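Local coordinates for protein enoyl-CoA hydratase, EchA12_1 (Mycobacterium marinum M, PDB 3QRE) that probably catalyses the hydration of enoyl-CoA thioesters in fatty acid metabolism, at residues K131-C141 / C152-F163. Residues are numbered along the deposited sequence; the frame is centred on the assembly and turned at random.
Sequences KPVIAAINGPC and CDVRFAAAGAKF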
loop_
_atom_site.group_PDB
_atom_site.type_symbol
_atom_site.label_atom_id
_atom_site.label_comp_id
_atom_site.label_asym_id
_atom_site.label_seq_id
_atom_site.Cartn_x
_atom_site.Cartn_y
_atom_site.Cartn_z
ATOM N N LYS A 131 -22.732 -7.782 -4.866
ATOM C CA LYS A 131 -22.942 -6.374 -5.252
ATOM C C LYS A 131 -22.051 -5.419 -4.465
ATOM O O LYS A 131 -21.801 -5.648 -3.296
ATOM C CB LYS A 131 -24.431 -5.978 -5.052
ATOM C CG LYS A 131 -25.374 -6.864 -5.843
ATOM C CD LYS A 131 -26.860 -6.605 -5.594
ATOM C CE LYS A 131 -27.639 -7.560 -6.538
ATOM N NZ LYS A 131 -29.132 -7.345 -6.583
ATOM N N PRO A 132 -21.604 -4.325 -5.093
ATOM C CA PRO A 132 -20.740 -3.358 -4.429
ATOM C C PRO A 132 -21.486 -2.564 -3.357
ATOM O O PRO A 132 -22.698 -2.316 -3.493
ATOM C CB PRO A 132 -20.319 -2.406 -5.567
ATOM C CG PRO A 132 -20.866 -3.028 -6.850
ATOM C CD PRO A 132 -22.014 -3.861 -6.434
ATOM N N VAL A 133 -20.758 -2.157 -2.306
ATOM C CA VAL A 133 -21.300 -1.266 -1.297
ATOM C C VAL A 133 -20.422 -0.026 -1.275
ATOM O O VAL A 133 -19.182 -0.122 -1.154
ATOM C CB VAL A 133 -21.386 -1.953 0.109
ATOM C CG1 VAL A 133 -22.076 -1.057 1.136
ATOM C CG2 VAL A 133 -22.127 -3.287 0.022
ATOM N N ILE A 134 -21.059 1.130 -1.426
ATOM C CA ILE A 134 -20.389 2.410 -1.346
ATOM C C ILE A 134 -20.766 3.048 -0.007
ATOM O O ILE A 134 -21.947 3.344 0.239
ATOM C CB ILE A 134 -20.814 3.362 -2.504
ATOM C CG1 ILE A 134 -20.887 2.655 -3.875
ATOM C CG2 ILE A 134 -19.925 4.600 -2.566
ATOM C CD1 ILE A 134 -19.667 1.763 -4.236
ATOM N N ALA A 135 -19.773 3.260 0.858
ATOM C CA ALA A 135 -19.980 4.001 2.086
ATOM C C ALA A 135 -19.862 5.498 1.859
ATOM O O ALA A 135 -18.892 5.985 1.242
ATOM C CB ALA A 135 -19.002 3.541 3.189
ATOM N N ALA A 136 -20.859 6.229 2.355
ATOM C CA ALA A 136 -20.827 7.672 2.359
ATOM C C ALA A 136 -20.720 8.116 3.801
ATOM O O ALA A 136 -21.707 8.150 4.514
ATOM C CB ALA A 136 -22.075 8.215 1.731
ATOM N N ILE A 137 -19.507 8.460 4.219
ATOM C CA ILE A 137 -19.174 8.695 5.623
ATOM C C ILE A 137 -19.420 10.153 5.973
ATOM O O ILE A 137 -18.565 11.013 5.760
ATOM C CB ILE A 137 -17.722 8.250 5.928
ATOM C CG1 ILE A 137 -17.514 6.796 5.426
ATOM C CG2 ILE A 137 -17.428 8.345 7.421
ATOM C CD1 ILE A 137 -16.072 6.264 5.461
ATOM N N ASN A 138 -20.605 10.406 6.525
ATOM C CA ASN A 138 -21.129 11.764 6.824
ATOM C C ASN A 138 -20.574 12.440 8.070
ATOM O O ASN A 138 -20.783 13.639 8.256
ATOM C CB ASN A 138 -22.667 11.716 6.953
ATOM C CG ASN A 138 -23.131 10.605 7.895
ATOM O OD1 ASN A 138 -22.998 9.415 7.580
ATOM N ND2 ASN A 138 -23.662 10.986 9.060
ATOM N N GLY A 139 -19.894 11.678 8.925
ATOM C CA GLY A 139 -19.474 12.159 10.253
ATOM C C GLY A 139 -18.799 11.027 11.018
ATOM O O GLY A 139 -18.450 9.999 10.395
ATOM N N PRO A 140 -18.624 11.194 12.362
ATOM C CA PRO A 140 -17.884 10.232 13.200
ATOM C C PRO A 140 -17.930 8.745 12.777
ATOM O O PRO A 140 -18.991 8.125 12.711
ATOM C CB PRO A 140 -18.453 10.486 14.612
ATOM C CG PRO A 140 -18.836 12.010 14.589
ATOM C CD PRO A 140 -18.920 12.432 13.125
ATOM N N CYS A 141 -16.749 8.200 12.499
ATOM C CA CYS A 141 -16.579 6.809 12.057
ATOM C C CYS A 141 -15.562 6.110 12.996
ATOM O O CYS A 141 -14.342 6.267 12.866
ATOM C CB CYS A 141 -16.107 6.820 10.602
ATOM S SG CYS A 141 -15.890 5.222 9.787
ATOM N N CYS A 152 -16.596 -2.072 3.181
ATOM C CA CYS A 152 -17.257 -1.634 1.970
ATOM C C CYS A 152 -16.283 -1.562 0.789
ATOM O O CYS A 152 -15.075 -1.486 0.965
ATOM C CB CYS A 152 -17.977 -0.289 2.200
ATOM S SG CYS A 152 -19.296 -0.416 3.433
ATOM N N ASP A 153 -16.823 -1.603 -0.420
ATOM C CA ASP A 153 -15.988 -1.570 -1.623
ATOM C C ASP A 153 -15.307 -0.221 -1.790
ATOM O O ASP A 153 -14.112 -0.153 -2.069
ATOM C CB ASP A 153 -16.851 -1.911 -2.841
ATOM C CG ASP A 153 -17.406 -3.312 -2.755
ATOM O OD1 ASP A 153 -16.664 -4.230 -3.074
ATOM O OD2 ASP A 153 -18.553 -3.538 -2.337
ATOM N N VAL A 154 -16.086 0.851 -1.628
ATOM C CA VAL A 154 -15.616 2.217 -1.893
ATOM C C VAL A 154 -16.169 3.155 -0.841
ATOM O O VAL A 154 -17.335 3.014 -0.423
ATOM C CB VAL A 154 -16.015 2.702 -3.316
ATOM C CG1 VAL A 154 -15.450 4.069 -3.594
ATOM C CG2 VAL A 154 -15.522 1.718 -4.389
ATOM N N ARG A 155 -15.323 4.091 -0.399
ATOM C CA ARG A 155 -15.688 5.068 0.624
ATOM C C ARG A 155 -15.553 6.535 0.159
ATOM O O ARG A 155 -14.499 6.958 -0.342
ATOM C CB ARG A 155 -14.836 4.856 1.877
ATOM C CG ARG A 155 -15.193 3.605 2.714
ATOM C CD ARG A 155 -13.989 3.136 3.565
ATOM N NE ARG A 155 -12.885 2.641 2.723
ATOM C CZ ARG A 155 -12.914 1.494 2.051
ATOM N NH1 ARG A 155 -13.961 0.676 2.137
ATOM N NH2 ARG A 155 -11.894 1.151 1.301
ATOM N N PHE A 156 -16.626 7.304 0.353
ATOM C CA PHE A 156 -16.588 8.754 0.260
ATOM C C PHE A 156 -16.757 9.301 1.660
ATOM O O PHE A 156 -17.460 8.704 2.483
ATOM C CB PHE A 156 -17.693 9.281 -0.644
ATOM C CG PHE A 156 -17.475 8.967 -2.089
ATOM C CD1 PHE A 156 -16.730 9.817 -2.884
ATOM C CD2 PHE A 156 -17.986 7.798 -2.641
ATOM C CE1 PHE A 156 -16.508 9.532 -4.222
ATOM C CE2 PHE A 156 -17.768 7.481 -4.001
ATOM C CZ PHE A 156 -17.022 8.354 -4.793
ATOM N N ALA A 157 -16.100 10.419 1.945
ATOM C CA ALA A 157 -16.210 11.010 3.258
ATOM C C ALA A 157 -16.486 12.500 3.155
ATOM O O ALA A 157 -15.959 13.182 2.260
ATOM C CB ALA A 157 -14.955 10.762 4.043
ATOM N N ALA A 158 -17.307 12.994 4.079
ATOM C CA ALA A 158 -17.527 14.419 4.230
ATOM C C ALA A 158 -16.287 15.056 4.831
ATOM O O ALA A 158 -15.675 14.482 5.741
ATOM C CB ALA A 158 -18.748 14.676 5.115
ATOM N N ALA A 159 -15.930 16.239 4.323
ATOM C CA ALA A 159 -14.892 17.086 4.895
ATOM C C ALA A 159 -15.087 17.291 6.400
ATOM O O ALA A 159 -16.196 17.530 6.856
ATOM C CB ALA A 159 -14.836 18.462 4.147
ATOM N N GLY A 160 -14.009 17.168 7.167
ATOM C CA GLY A 160 -14.081 17.247 8.628
ATOM C C GLY A 160 -14.510 15.990 9.403
ATOM O O GLY A 160 -14.445 15.979 10.641
ATOM N N ALA A 161 -14.971 14.942 8.716
ATOM C CA ALA A 161 -15.502 13.763 9.419
ATOM C C ALA A 161 -14.389 13.077 10.220
ATOM O O ALA A 161 -13.286 12.901 9.713
ATOM C CB ALA A 161 -16.141 12.809 8.457
ATOM N N LYS A 162 -14.675 12.739 11.478
ATOM C CA LYS A 162 -13.683 12.139 12.390
ATOM C C LYS A 162 -13.634 10.612 12.330
ATOM O O LYS A 162 -14.681 9.939 12.329
ATOM C CB LYS A 162 -13.927 12.553 13.846
ATOM C CG LYS A 162 -13.867 14.077 14.106
ATOM C CD LYS A 162 -13.192 14.374 15.449
ATOM C CE LYS A 162 -12.885 15.856 15.600
ATOM N NZ LYS A 162 -14.133 16.639 15.860
ATOM N N PHE A 163 -12.410 10.080 12.307
ATOM C CA PHE A 163 -12.187 8.641 12.340
ATOM C C PHE A 163 -11.320 8.307 13.525
ATOM O O PHE A 163 -10.439 9.090 13.888
ATOM C CB PHE A 163 -11.449 8.176 11.078
ATOM C CG PHE A 163 -12.158 8.488 9.796
ATOM C CD1 PHE A 163 -12.732 7.475 9.053
ATOM C CD2 PHE A 163 -12.244 9.799 9.324
ATOM C CE1 PHE A 163 -13.399 7.752 7.852
ATOM C CE2 PHE A 163 -12.902 10.076 8.137
ATOM C CZ PHE A 163 -13.477 9.048 7.394
#
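Val133 and Asp153 meet just before strands 133-137 and 154-158 pair in parallel. The N-H of Val133 donates to Asp153 OD2 (N to OD2 2.6 Å), on the anti side of the carboxylate and 18° out of its plane. Asp153 CB already points at segment 131-141, and chi1 of -63°, with CG beside the backbone N, carries OD2 to Val133 N. The same oxygen forms a salt bridge with Lys245. Val133 O takes Val154 N and, weakly, Asp153 N; backbone bonds then run from Ala135 N to Val154 O, Phe156 N to Ala135 O, Ile137 N to Phe156 O and Ala158 N to Ile137 O. The bent Arg155 chain returns its guanidinium to Cys152 O, 2.7 Å from NH1; NH1 sits above the plane of that carbonyl and also bonds Ala149 O, while NE is held by Leu211 O.

The chain passes from strand 133-137 to strand 154-158 by way of the short strand 141-142 and helix 144-151, a right-handed connection as in the beta-beta-alpha spiral of the crotonase fold. Past a type II turn at Ala158-Ala161, the register shifts by two residues and a second parallel pairing begins, where Cys141 N binds Lys162 O at 2.7 Å.

Apolar contacts line both faces. On one, Ile134 CG2 reaches the edge of the Phe156 ring, 3.7 Å from CD2, while Ile134 CD1 rests against Val154 CB. On the other, Ile137 CD1 lies between Arg155 CG and the Phe163 ring edge, 3.9 Å from CE1. Cys141 SG approaches that ring obliquely, 4.8 Å from its centroid.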